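Local structure of PnpC (Pseudomonas putida, 3N9T) at residues 93-96 with 100-103; 120-125 with 149-154; 130-135 with 257-262; 203-206 with 210-213; 267-272 with 276-281. The protein probably cleaves the aromatic ring of hydroxyquinol between its two adjacent hydroxyl-bearing carbons, using a bound ferric iron, as an intradiol dioxygenase. All blocks are in the same frame, centred on the assembly; numbering follows the deposited sequence.

Contact 1: residues 93-96 with 100-103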
# COMPACT_ATOMS: atom_id res chain seq x y z
N HIS A 93 -19.09 5.60 -11.94
CA HIS A 93 -20.35 6.37 -12.08
C HIS A 93 -20.21 7.32 -13.25
O HIS A 93 -20.34 8.55 -13.13
CB HIS A 93 -20.68 7.13 -10.80
CG HIS A 93 -20.86 6.24 -9.60
ND1 HIS A 93 -22.08 5.67 -9.26
CD2 HIS A 93 -20.00 5.88 -8.62
CE1 HIS A 93 -21.95 4.96 -8.15
NE2 HIS A 93 -20.70 5.07 -7.74
N ARG A 94 -19.82 6.76 -14.39
CA ARG A 94 -19.53 7.63 -15.53
C ARG A 94 -20.87 8.03 -16.14
O ARG A 94 -21.78 7.20 -16.13
CB ARG A 94 -18.63 6.92 -16.54
CG ARG A 94 -17.23 6.74 -16.00
CD ARG A 94 -16.44 5.69 -16.87
NE ARG A 94 -15.01 5.97 -16.74
CZ ARG A 94 -14.06 5.10 -17.07
NH1 ARG A 94 -14.39 3.94 -17.59
NH2 ARG A 94 -12.79 5.43 -16.91
N GLN A 95 -20.99 9.29 -16.57
CA GLN A 95 -22.28 9.88 -17.05
C GLN A 95 -22.04 10.78 -18.26
O GLN A 95 -21.05 11.53 -18.30
CB GLN A 95 -22.94 10.71 -15.94
CG GLN A 95 -23.30 9.96 -14.62
CD GLN A 95 -23.57 10.90 -13.43
OE1 GLN A 95 -23.01 12.01 -13.34
NE2 GLN A 95 -24.40 10.45 -12.52
N SER A 96 -22.94 10.72 -19.25
CA SER A 96 -22.82 11.56 -20.46
C SER A 96 -23.92 12.62 -20.49
O SER A 96 -23.92 13.51 -21.36
CB SER A 96 -22.86 10.73 -21.74
OG SER A 96 -23.81 9.70 -21.62
N THR A 100 -26.94 14.73 -12.08
CA THR A 100 -26.06 15.29 -11.05
C THR A 100 -24.82 14.42 -10.85
O THR A 100 -24.94 13.23 -10.80
CB THR A 100 -26.78 15.46 -9.68
OG1 THR A 100 -27.98 16.19 -9.92
CG2 THR A 100 -25.89 16.22 -8.71
N GLU A 101 -23.64 15.05 -10.75
CA GLU A 101 -22.38 14.35 -10.48
C GLU A 101 -22.37 13.66 -9.11
O GLU A 101 -23.06 14.08 -8.15
CB GLU A 101 -21.20 15.34 -10.60
CG GLU A 101 -21.03 15.82 -12.06
CD GLU A 101 -19.78 16.65 -12.32
OE1 GLU A 101 -19.82 17.89 -12.08
OE2 GLU A 101 -18.79 16.08 -12.83
N THR A 102 -21.63 12.57 -9.03
CA THR A 102 -21.60 11.80 -7.80
C THR A 102 -20.35 12.14 -6.94
O THR A 102 -19.42 12.82 -7.37
CB THR A 102 -21.53 10.30 -8.14
OG1 THR A 102 -20.28 10.02 -8.78
CG2 THR A 102 -22.70 9.89 -9.02
N THR A 103 -20.35 11.66 -5.70
CA THR A 103 -19.14 11.67 -4.86
C THR A 103 -19.16 10.39 -4.01
O THR A 103 -20.14 9.61 -4.04
CB THR A 103 -19.20 12.80 -3.82
OG1 THR A 103 -20.29 12.53 -2.89
CG2 THR A 103 -19.42 14.17 -4.50
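Q95 sets its CG opposite its own carbonyl carbon (chi1 -60°) and then runs extended (chi2 163°), a path that carries the carboxamide across to the backbone of T100. There Q95 NE2 donates a weak hydrogen bond to T100 O at 3.3 Å, with an N-H...O angle of 147°, while the other branch of the amide, Q95 OE1, rests 3.7 Å from E101 CA. T102 fills the neighbouring position: its CG2 stands 3.9 Å from Q95 NE2, and its OG1, which is hydrogen-bonded to D89, lies 3.5 Å from H93 CB. The H93 and T102 side chains cross at about a right angle; the histidine methylene comes nearest, the ring carbons standing farther off. With an alanine here in place of Q95, the T100 carbonyl would probably lose this donor and a gap would open beside the T102 methyl. One long polar side chain and a little packing thus join two parts of one loop. D89 belongs to helix 84-91, which precedes the loop; H93 NE2 bonds to E50 of the second subunit; and beyond the 100-103 segment T100 and T102 lie on L231 of strand 231-237, with T100 also bonded to V286 of strand 278-287.

Contact 2: residues 120-125 with 149-154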
# COMPACT_ATOMS: atom_id res chain seq x y z
N GLU A 120 -39.48 20.36 7.14
CA GLU A 120 -39.19 20.05 8.52
C GLU A 120 -37.76 20.45 8.91
O GLU A 120 -36.82 20.27 8.16
CB GLU A 120 -39.40 18.56 8.78
CG GLU A 120 -39.20 18.19 10.27
CD GLU A 120 -39.67 16.76 10.55
OE1 GLU A 120 -40.65 16.34 9.92
OE2 GLU A 120 -39.07 16.08 11.38
N ASN A 121 -37.59 20.99 10.11
CA ASN A 121 -36.25 21.31 10.61
C ASN A 121 -35.49 20.08 11.16
O ASN A 121 -36.03 19.34 11.97
CB ASN A 121 -36.39 22.37 11.69
CG ASN A 121 -35.09 22.70 12.36
OD1 ASN A 121 -34.05 22.88 11.70
ND2 ASN A 121 -35.11 22.73 13.69
N MET A 122 -34.26 19.83 10.70
CA MET A 122 -33.47 18.73 11.30
C MET A 122 -32.38 19.20 12.28
O MET A 122 -31.63 18.35 12.82
CB MET A 122 -32.87 17.82 10.24
CG MET A 122 -32.06 18.56 9.09
SD MET A 122 -31.21 17.31 8.20
CE MET A 122 -29.95 18.32 7.41
N ALA A 123 -32.24 20.51 12.45
CA ALA A 123 -31.17 21.07 13.28
C ALA A 123 -31.71 21.16 14.70
O ALA A 123 -32.50 22.01 15.01
CB ALA A 123 -30.74 22.43 12.81
N LEU A 124 -31.28 20.24 15.53
CA LEU A 124 -31.71 20.28 16.91
C LEU A 124 -30.70 21.08 17.73
O LEU A 124 -30.99 21.42 18.87
CB LEU A 124 -31.93 18.84 17.44
CG LEU A 124 -32.74 17.94 16.47
CD1 LEU A 124 -33.00 16.63 17.11
CD2 LEU A 124 -34.05 18.55 16.01
N THR A 125 -29.55 21.43 17.15
CA THR A 125 -28.51 22.22 17.84
C THR A 125 -28.40 23.67 17.30
O THR A 125 -29.11 24.05 16.38
CB THR A 125 -27.14 21.50 17.83
OG1 THR A 125 -26.74 21.22 16.48
CG2 THR A 125 -27.23 20.17 18.59
N LEU A 149 -34.77 11.56 -0.22
CA LEU A 149 -33.48 12.25 -0.08
C LEU A 149 -33.04 12.01 1.35
O LEU A 149 -33.63 12.61 2.27
CB LEU A 149 -33.63 13.78 -0.28
CG LEU A 149 -34.14 14.17 -1.68
CD1 LEU A 149 -35.71 14.21 -1.72
CD2 LEU A 149 -33.59 15.49 -2.10
N ASP A 150 -32.02 11.16 1.53
CA ASP A 150 -31.41 10.97 2.87
C ASP A 150 -30.33 11.99 2.96
O ASP A 150 -29.44 12.01 2.09
CB ASP A 150 -30.74 9.58 2.97
CG ASP A 150 -31.78 8.43 3.10
OD1 ASP A 150 -32.68 8.55 3.94
OD2 ASP A 150 -31.69 7.47 2.31
N VAL A 151 -30.36 12.81 4.01
CA VAL A 151 -29.37 13.91 4.10
C VAL A 151 -28.72 13.87 5.46
O VAL A 151 -29.35 13.49 6.43
CB VAL A 151 -30.00 15.31 3.87
CG1 VAL A 151 -30.63 15.31 2.51
CG2 VAL A 151 -31.10 15.63 4.94
N TRP A 152 -27.46 14.31 5.52
CA TRP A 152 -26.74 14.39 6.79
C TRP A 152 -25.61 15.46 6.66
O TRP A 152 -25.08 15.74 5.55
CB TRP A 152 -26.27 12.97 7.25
CG TRP A 152 -25.20 12.27 6.41
CD1 TRP A 152 -23.84 12.16 6.71
CD2 TRP A 152 -25.39 11.60 5.13
NE1 TRP A 152 -23.20 11.41 5.68
CE2 TRP A 152 -24.13 11.06 4.73
CE3 TRP A 152 -26.53 11.38 4.30
CZ2 TRP A 152 -23.95 10.38 3.49
CZ3 TRP A 152 -26.36 10.69 3.10
CH2 TRP A 152 -25.06 10.22 2.69
N GLN A 153 -25.27 16.07 7.78
CA GLN A 153 -24.25 17.11 7.82
C GLN A 153 -23.68 17.20 9.24
O GLN A 153 -24.31 16.72 10.20
CB GLN A 153 -24.87 18.46 7.46
CG GLN A 153 -25.90 19.00 8.38
CD GLN A 153 -26.32 20.45 8.01
OE1 GLN A 153 -27.22 20.62 7.20
NE2 GLN A 153 -25.63 21.46 8.55
N THR A 154 -22.50 17.82 9.37
CA THR A 154 -21.90 17.99 10.71
C THR A 154 -22.61 19.07 11.46
O THR A 154 -23.29 19.92 10.87
CB THR A 154 -20.45 18.47 10.67
OG1 THR A 154 -20.37 19.58 9.77
CG2 THR A 154 -19.53 17.39 10.25
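The amide oxygen of Q153 accepts a hydrogen bond from T188 OG1 and is also touched by the terminal methyl of M122, with M122 CE 3.6 Å from Q153 OE1. Its NE2 is bonded to T189 O, so both ends of the amide are fixed by strand 183-189. This is interior packing of the beta fold of intradiol dioxygenases, in which the loop ahead of strand 129-138 lays a methionine onto strand 148-152. M122 leaves its backbone with CG between the N and the carbonyl carbon (chi1 51°) and continues extended, which takes the sulfur to V151; M122 SD and V151 CG2 are 3.7 Å apart, and M122 CE lies 3.8 Å from the same methyl. The thioether thus bridges an aliphatic side chain and a polar one, both buried. L219 touches M122 and Q153 alike. The contact lies near the metal site: the Q153 side chain is about 7 Å from the ferric ion, and W152, turned the other way, stacks its ring on the iron ligand H220. On the loop side, M122 is the middle residue of an Asx turn: N121 OD1 accepts from A123 N at 3.1 Å, and N121 ND2 returns a bond of 3.0 Å to A123 O.

Contact 3: residues 130-135 with 257-262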
# COMPACT_ATOMS: atom_id res chain seq x y z
N ALA A 130 -30.98 27.76 7.94
CA ALA A 130 -30.91 27.81 6.48
C ALA A 130 -32.09 27.01 5.94
O ALA A 130 -32.49 26.04 6.52
CB ALA A 130 -29.56 27.20 5.97
N LEU A 131 -32.58 27.42 4.80
CA LEU A 131 -33.57 26.57 4.08
C LEU A 131 -32.83 26.00 2.88
O LEU A 131 -32.31 26.81 2.06
CB LEU A 131 -34.71 27.43 3.56
CG LEU A 131 -35.76 26.68 2.68
CD1 LEU A 131 -36.40 25.49 3.50
CD2 LEU A 131 -36.80 27.70 2.18
N VAL A 132 -32.72 24.66 2.77
CA VAL A 132 -32.13 24.04 1.56
C VAL A 132 -33.32 23.46 0.81
O VAL A 132 -34.07 22.66 1.35
CB VAL A 132 -31.05 22.96 1.90
CG1 VAL A 132 -30.57 22.25 0.56
CG2 VAL A 132 -29.85 23.60 2.64
N TYR A 133 -33.57 23.91 -0.40
CA TYR A 133 -34.76 23.47 -1.11
C TYR A 133 -34.47 23.33 -2.62
O TYR A 133 -33.42 23.77 -3.11
CB TYR A 133 -35.94 24.46 -0.85
CG TYR A 133 -35.85 25.78 -1.54
CD1 TYR A 133 -34.77 26.67 -1.29
CD2 TYR A 133 -36.90 26.23 -2.35
CE1 TYR A 133 -34.68 27.92 -1.96
CE2 TYR A 133 -36.83 27.49 -3.00
CZ TYR A 133 -35.74 28.33 -2.77
OH TYR A 133 -35.67 29.54 -3.42
N GLY A 134 -35.41 22.72 -3.35
CA GLY A 134 -35.17 22.54 -4.79
C GLY A 134 -36.08 21.44 -5.33
O GLY A 134 -37.20 21.27 -4.86
N ARG A 135 -35.61 20.76 -6.36
CA ARG A 135 -36.41 19.73 -7.03
C ARG A 135 -35.56 18.54 -7.32
O ARG A 135 -34.34 18.62 -7.29
CB ARG A 135 -37.01 20.30 -8.32
CG ARG A 135 -37.85 21.67 -8.10
CD ARG A 135 -38.28 22.32 -9.45
NE ARG A 135 -39.44 21.59 -9.92
CZ ARG A 135 -39.86 21.50 -11.19
NH1 ARG A 135 -39.18 22.09 -12.20
NH2 ARG A 135 -40.98 20.79 -11.43
N VAL A 257 -23.24 25.23 -4.24
CA VAL A 257 -24.51 25.92 -4.22
C VAL A 257 -24.33 27.14 -3.29
O VAL A 257 -23.70 27.05 -2.22
CB VAL A 257 -25.65 24.97 -3.73
CG1 VAL A 257 -25.46 24.59 -2.21
CG2 VAL A 257 -26.96 25.60 -3.99
N LYS A 258 -24.87 28.28 -3.69
CA LYS A 258 -24.83 29.50 -2.93
C LYS A 258 -25.87 29.57 -1.77
O LYS A 258 -27.06 29.38 -1.99
CB LYS A 258 -25.06 30.63 -3.94
CG LYS A 258 -25.15 32.05 -3.32
CD LYS A 258 -23.80 32.63 -3.00
CE LYS A 258 -23.98 34.16 -2.88
NZ LYS A 258 -22.73 34.79 -2.36
N TYR A 259 -25.42 29.80 -0.56
CA TYR A 259 -26.34 30.08 0.53
C TYR A 259 -26.65 31.62 0.56
O TYR A 259 -25.88 32.37 1.14
CB TYR A 259 -25.79 29.58 1.85
CG TYR A 259 -25.87 28.07 2.01
CD1 TYR A 259 -25.01 27.23 1.32
CD2 TYR A 259 -26.78 27.50 2.89
CE1 TYR A 259 -25.07 25.81 1.46
CE2 TYR A 259 -26.87 26.11 3.05
CZ TYR A 259 -26.02 25.27 2.33
OH TYR A 259 -26.13 23.93 2.55
N GLU A 260 -27.73 32.04 -0.11
CA GLU A 260 -28.05 33.49 -0.28
C GLU A 260 -28.71 34.02 0.94
O GLU A 260 -29.38 33.28 1.66
CB GLU A 260 -29.02 33.71 -1.45
CG GLU A 260 -28.64 33.02 -2.73
CD GLU A 260 -29.59 33.38 -3.87
OE1 GLU A 260 -30.75 33.79 -3.61
OE2 GLU A 260 -29.15 33.30 -5.02
N ASP A 261 -28.55 35.30 1.21
CA ASP A 261 -29.23 35.92 2.35
C ASP A 261 -30.59 36.35 1.87
O ASP A 261 -30.70 37.01 0.88
CB ASP A 261 -28.40 37.09 2.90
CG ASP A 261 -26.98 36.65 3.29
OD1 ASP A 261 -26.82 36.16 4.42
OD2 ASP A 261 -26.05 36.77 2.44
N ARG A 262 -31.65 35.89 2.52
CA ARG A 262 -32.99 36.22 2.05
C ARG A 262 -33.76 37.01 3.09
O ARG A 262 -33.51 36.82 4.27
CB ARG A 262 -33.79 34.94 1.78
CG ARG A 262 -33.25 34.11 0.65
CD ARG A 262 -33.37 34.85 -0.67
NE ARG A 262 -33.05 33.85 -1.67
CZ ARG A 262 -33.96 33.02 -2.16
NH1 ARG A 262 -35.23 33.12 -1.75
NH2 ARG A 262 -33.61 32.08 -3.05
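Y133 and R262 reach toward each other from the two strands and meet at their polar ends, R262 NH2 donating to Y133 OH at 3.3 Å with an N-H...O angle of 156°. The meeting is edge to edge, since the amino group lies near the plane of the ring and the hydroxyl near that of the guanidinium, yet the two planes are turned 77° apart. A second, apolar patch forms where the Y259 side chain comes up to the same strand: V132 CG2 sits 3.7 Å from Y259 OH and 3.9 Å from Y259 CE2, and A130 CB reaches the ring edge at 4.1 Å from Y259 CE2. Strands 129-138 and 256-262 are not paired with each other; both flank strand 278-287, the first parallel to it and the second antiparallel, and the touching parts run nearly at right angles in the beta-sandwich fold of the intradiol dioxygenases. Further out, each polar group has a second hold. E260 OE1 turns its anti lone pair to R262 NE in a salt bridge of 3.0 Å, R262 NH1 pairs with D266, and Y133 OH bonds to D268 OD1. The guanidinium gets there through a bend at chi2 (-65°). A leucine in place of R262 would probably leave E260 and D266 without their countercharge and Y133 OH short of one donor. L131 CD2 lies 4.1 Å above one face of the Y133 ring, toward its rim, and Y282 meets the ring edge-to-face. Y259 lies against P191 and N237, its side chain about 7 Å from that of the iron ligand H218.

Contact 4: residues 203-206 with 210-213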
# COMPACT_ATOMS: atom_id res chain seq x y z
N GLY A 203 -2.16 12.06 9.05
CA GLY A 203 -1.79 13.41 9.56
C GLY A 203 -0.32 13.72 9.34
O GLY A 203 0.04 14.85 9.02
N GLU A 204 0.53 12.69 9.47
CA GLU A 204 1.97 12.87 9.25
C GLU A 204 2.30 13.15 7.82
O GLU A 204 3.13 14.02 7.53
CB GLU A 204 2.76 11.62 9.62
CG GLU A 204 2.95 11.42 11.09
CD GLU A 204 3.58 10.04 11.36
OE1 GLU A 204 4.30 9.48 10.46
OE2 GLU A 204 3.32 9.51 12.46
N MET A 205 1.70 12.37 6.92
CA MET A 205 1.86 12.62 5.51
C MET A 205 1.38 14.04 5.11
O MET A 205 2.08 14.76 4.38
CB MET A 205 1.07 11.55 4.72
CG MET A 205 1.11 11.77 3.14
SD MET A 205 -0.11 10.66 2.39
CE MET A 205 -1.58 11.74 2.63
N LEU A 206 0.18 14.45 5.55
CA LEU A 206 -0.31 15.81 5.29
C LEU A 206 0.64 16.87 5.88
O LEU A 206 0.90 17.86 5.25
CB LEU A 206 -1.75 16.02 5.85
CG LEU A 206 -2.82 15.06 5.23
CD1 LEU A 206 -4.09 15.31 5.89
CD2 LEU A 206 -2.98 15.30 3.79
N ASN A 210 2.83 19.73 3.64
CA ASN A 210 2.33 21.11 3.97
C ASN A 210 0.87 21.20 3.47
O ASN A 210 0.44 22.23 2.91
CB ASN A 210 3.24 22.15 3.30
CG ASN A 210 2.87 23.59 3.64
OD1 ASN A 210 2.60 23.93 4.82
ND2 ASN A 210 2.82 24.45 2.59
N ARG A 211 0.09 20.12 3.67
CA ARG A 211 -1.32 20.12 3.25
C ARG A 211 -2.13 20.34 4.49
O ARG A 211 -1.81 19.79 5.52
CB ARG A 211 -1.72 18.75 2.66
CG ARG A 211 -1.29 18.66 1.19
CD ARG A 211 -1.53 17.26 0.59
NE ARG A 211 -2.95 16.96 0.72
CZ ARG A 211 -3.50 15.83 0.34
NH1 ARG A 211 -2.73 14.90 -0.22
NH2 ARG A 211 -4.81 15.64 0.56
N HIS A 212 -3.20 21.08 4.36
CA HIS A 212 -4.12 21.21 5.48
C HIS A 212 -5.08 19.96 5.54
O HIS A 212 -5.14 19.18 4.58
CB HIS A 212 -4.87 22.55 5.35
CG HIS A 212 -5.90 22.58 4.26
ND1 HIS A 212 -6.97 21.71 4.22
CD2 HIS A 212 -6.02 23.38 3.17
CE1 HIS A 212 -7.69 21.96 3.14
NE2 HIS A 212 -7.15 22.98 2.50
N ALA A 213 -5.80 19.79 6.64
CA ALA A 213 -6.70 18.67 6.81
C ALA A 213 -8.19 19.04 6.68
O ALA A 213 -9.04 18.31 7.19
CB ALA A 213 -6.41 17.96 8.18
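L206 and R211 make the close part of this contact. The leucine methyl L206 CD2 lies over the centre of one face of the R211 guanidinium, 3.5 Å from both R211 NE and R211 CZ. A bend at chi3 (58°) folds the arginine so that this face is presented to the methyl. Backbone atoms tighten the join: R211 N donates to L206 O at 2.9 Å with an N-H...O angle of 166°. This is part of a Schellman motif, in which N210 leaves helix 201-209 with a positive phi (59°) and the chain turns toward strand 214-224. Elsewhere the packing slackens. L206 CD1 is 4.2 Å from A213 CB, M205 CE comes no nearer than 4.4 Å to R211 NH1, and N210 directs its side chain away into an exposed position. The M205 side chain also lies about 4 Å from the bound phospholipid, whose pocket includes E204, so the same helix that ends in this motif also borders the lipid site. The division of labour within the guanidinium follows from its chemistry: a flat, poorly solvated face can take an aliphatic methyl, NH1 is hydrogen-bonded to T81 O, and the positive charge meets F20 of the second subunit in a cation-pi contact, which places this residue, just past the helix, at the dimer interface.

Contact 5: residues 267-272 with 276-281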
# COMPACT_ATOMS: atom_id res chain seq x y z
N GLU A 267 -41.04 35.34 -0.86
CA GLU A 267 -42.06 34.57 -1.59
C GLU A 267 -41.49 33.37 -2.30
O GLU A 267 -42.25 32.48 -2.66
CB GLU A 267 -42.76 35.42 -2.63
CG GLU A 267 -43.41 36.68 -2.03
CD GLU A 267 -44.84 36.86 -2.50
OE1 GLU A 267 -45.68 35.99 -2.14
OE2 GLU A 267 -45.12 37.85 -3.22
N ASP A 268 -40.18 33.38 -2.55
CA ASP A 268 -39.51 32.26 -3.21
C ASP A 268 -38.85 31.43 -2.07
O ASP A 268 -37.63 31.52 -1.79
CB ASP A 268 -38.50 32.81 -4.21
CG ASP A 268 -37.58 31.76 -4.76
OD1 ASP A 268 -37.95 30.56 -4.80
OD2 ASP A 268 -36.45 32.14 -5.10
N ALA A 269 -39.71 30.70 -1.36
CA ALA A 269 -39.30 29.80 -0.29
C ALA A 269 -40.02 28.45 -0.39
O ALA A 269 -40.29 27.84 0.63
CB ALA A 269 -39.51 30.41 1.08
N GLY A 270 -40.27 28.00 -1.60
CA GLY A 270 -40.91 26.71 -1.87
C GLY A 270 -42.26 26.59 -1.15
O GLY A 270 -42.67 25.47 -0.76
N GLY A 271 -42.95 27.73 -0.96
CA GLY A 271 -44.26 27.72 -0.27
C GLY A 271 -44.17 27.83 1.24
O GLY A 271 -45.19 27.89 1.97
N LEU A 272 -42.95 27.89 1.77
CA LEU A 272 -42.81 28.13 3.18
C LEU A 272 -42.86 29.64 3.42
O LEU A 272 -42.62 30.46 2.50
CB LEU A 272 -41.49 27.53 3.69
CG LEU A 272 -41.37 26.04 3.28
CD1 LEU A 272 -40.02 25.58 3.73
CD2 LEU A 272 -42.47 25.22 4.00
N TYR A 276 -38.09 34.92 9.88
CA TYR A 276 -36.98 35.86 9.93
C TYR A 276 -36.11 35.81 8.69
O TYR A 276 -36.19 34.84 7.93
CB TYR A 276 -36.13 35.67 11.20
CG TYR A 276 -36.99 35.33 12.41
CD1 TYR A 276 -37.73 36.34 13.09
CD2 TYR A 276 -37.11 34.01 12.83
CE1 TYR A 276 -38.58 36.02 14.17
CE2 TYR A 276 -37.94 33.66 13.91
CZ TYR A 276 -38.67 34.66 14.58
OH TYR A 276 -39.46 34.26 15.63
N PRO A 277 -35.23 36.83 8.52
CA PRO A 277 -34.26 36.82 7.44
C PRO A 277 -33.40 35.57 7.62
O PRO A 277 -33.15 35.15 8.76
CB PRO A 277 -33.44 38.10 7.71
CG PRO A 277 -34.39 39.00 8.36
CD PRO A 277 -35.11 38.06 9.32
N TYR A 278 -32.97 34.95 6.52
CA TYR A 278 -32.44 33.57 6.67
C TYR A 278 -31.52 33.25 5.52
O TYR A 278 -31.48 33.99 4.52
CB TYR A 278 -33.60 32.51 6.76
CG TYR A 278 -34.42 32.44 5.49
CD1 TYR A 278 -35.39 33.39 5.22
CD2 TYR A 278 -34.21 31.42 4.55
CE1 TYR A 278 -36.15 33.33 4.01
CE2 TYR A 278 -34.91 31.37 3.39
CZ TYR A 278 -35.90 32.33 3.11
OH TYR A 278 -36.65 32.28 1.93
N LYS A 279 -30.77 32.16 5.66
CA LYS A 279 -29.93 31.71 4.53
C LYS A 279 -30.64 30.63 3.68
O LYS A 279 -31.29 29.79 4.24
CB LYS A 279 -28.58 31.21 5.06
CG LYS A 279 -27.83 32.23 5.97
CD LYS A 279 -26.81 32.99 5.06
CE LYS A 279 -25.89 33.92 5.91
NZ LYS A 279 -24.82 34.46 4.98
N SER A 280 -30.48 30.67 2.35
CA SER A 280 -31.23 29.76 1.49
C SER A 280 -30.37 29.24 0.39
O SER A 280 -29.71 30.05 -0.29
CB SER A 280 -32.35 30.49 0.73
OG SER A 280 -33.31 29.50 0.43
N ALA A 281 -30.43 27.94 0.16
CA ALA A 281 -29.68 27.30 -0.93
C ALA A 281 -30.67 26.46 -1.78
O ALA A 281 -31.41 25.62 -1.23
CB ALA A 281 -28.59 26.44 -0.35
O HOH W 1 -35.82 30.45 0.11
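A269 begins a type I' beta turn that runs to L272, closed by L272 N donating to A269 O at 2.9 Å and made possible by positive phi at both G270 and G271. At the start of the turn, the chain comes up against the side chain of Y278. The methyl of A269 touches the phenol oxygen, A269 CB lying 3.5 Å from Y278 OH, whereas D268 O is 3.9 Å from that oxygen and is joined to it through water. This water is gripped by three groups: it donates to D268 O at 2.8 Å, and it is hydrogen-bonded to Y278 OH and to S280 OG, each at 2.7 Å. It sits at the edge of the tyrosine ring and in its plane. A chi1 of 64°, which tucks the Y278 ring in over its own backbone, brings the hydroxyl to it. The carbonyl of D268 has a further donor in R262 NH1, and S280 OG a weak bond to L131 O, so the water belongs to a wider polar cluster. Away from the iron, the arrangement is a case of a solvent molecule serving as a link between a loop and a strand: a turn with glycines at both central positions, well suited to type I' geometry, packed on strand 278-287 of the intradiol dioxygenase beta fold.

Along the chain, contact 1 closes first, contacts 2 and 3 interlock with alternating segments, contact 4 falls between the two halves of contact 3, and contact 5 follows. Contacts 2, 3 and 5 all reach the same mixed sheet: contacts 3 and 5 touch, their centres about 7 Å apart, through strand 278-287 and a salt bridge between D261 and K279, and contact 2 lies about 14 Å from contact 3, centre to centre. Contact 1, in the loop after helix 84-91, is bonded to strands of that sheet; contact 4, at the end of helix 201-209, lies about 28 Å from it between centres. Three contacts thus belong to the sheet, and the other two lie where this chain meets its partner.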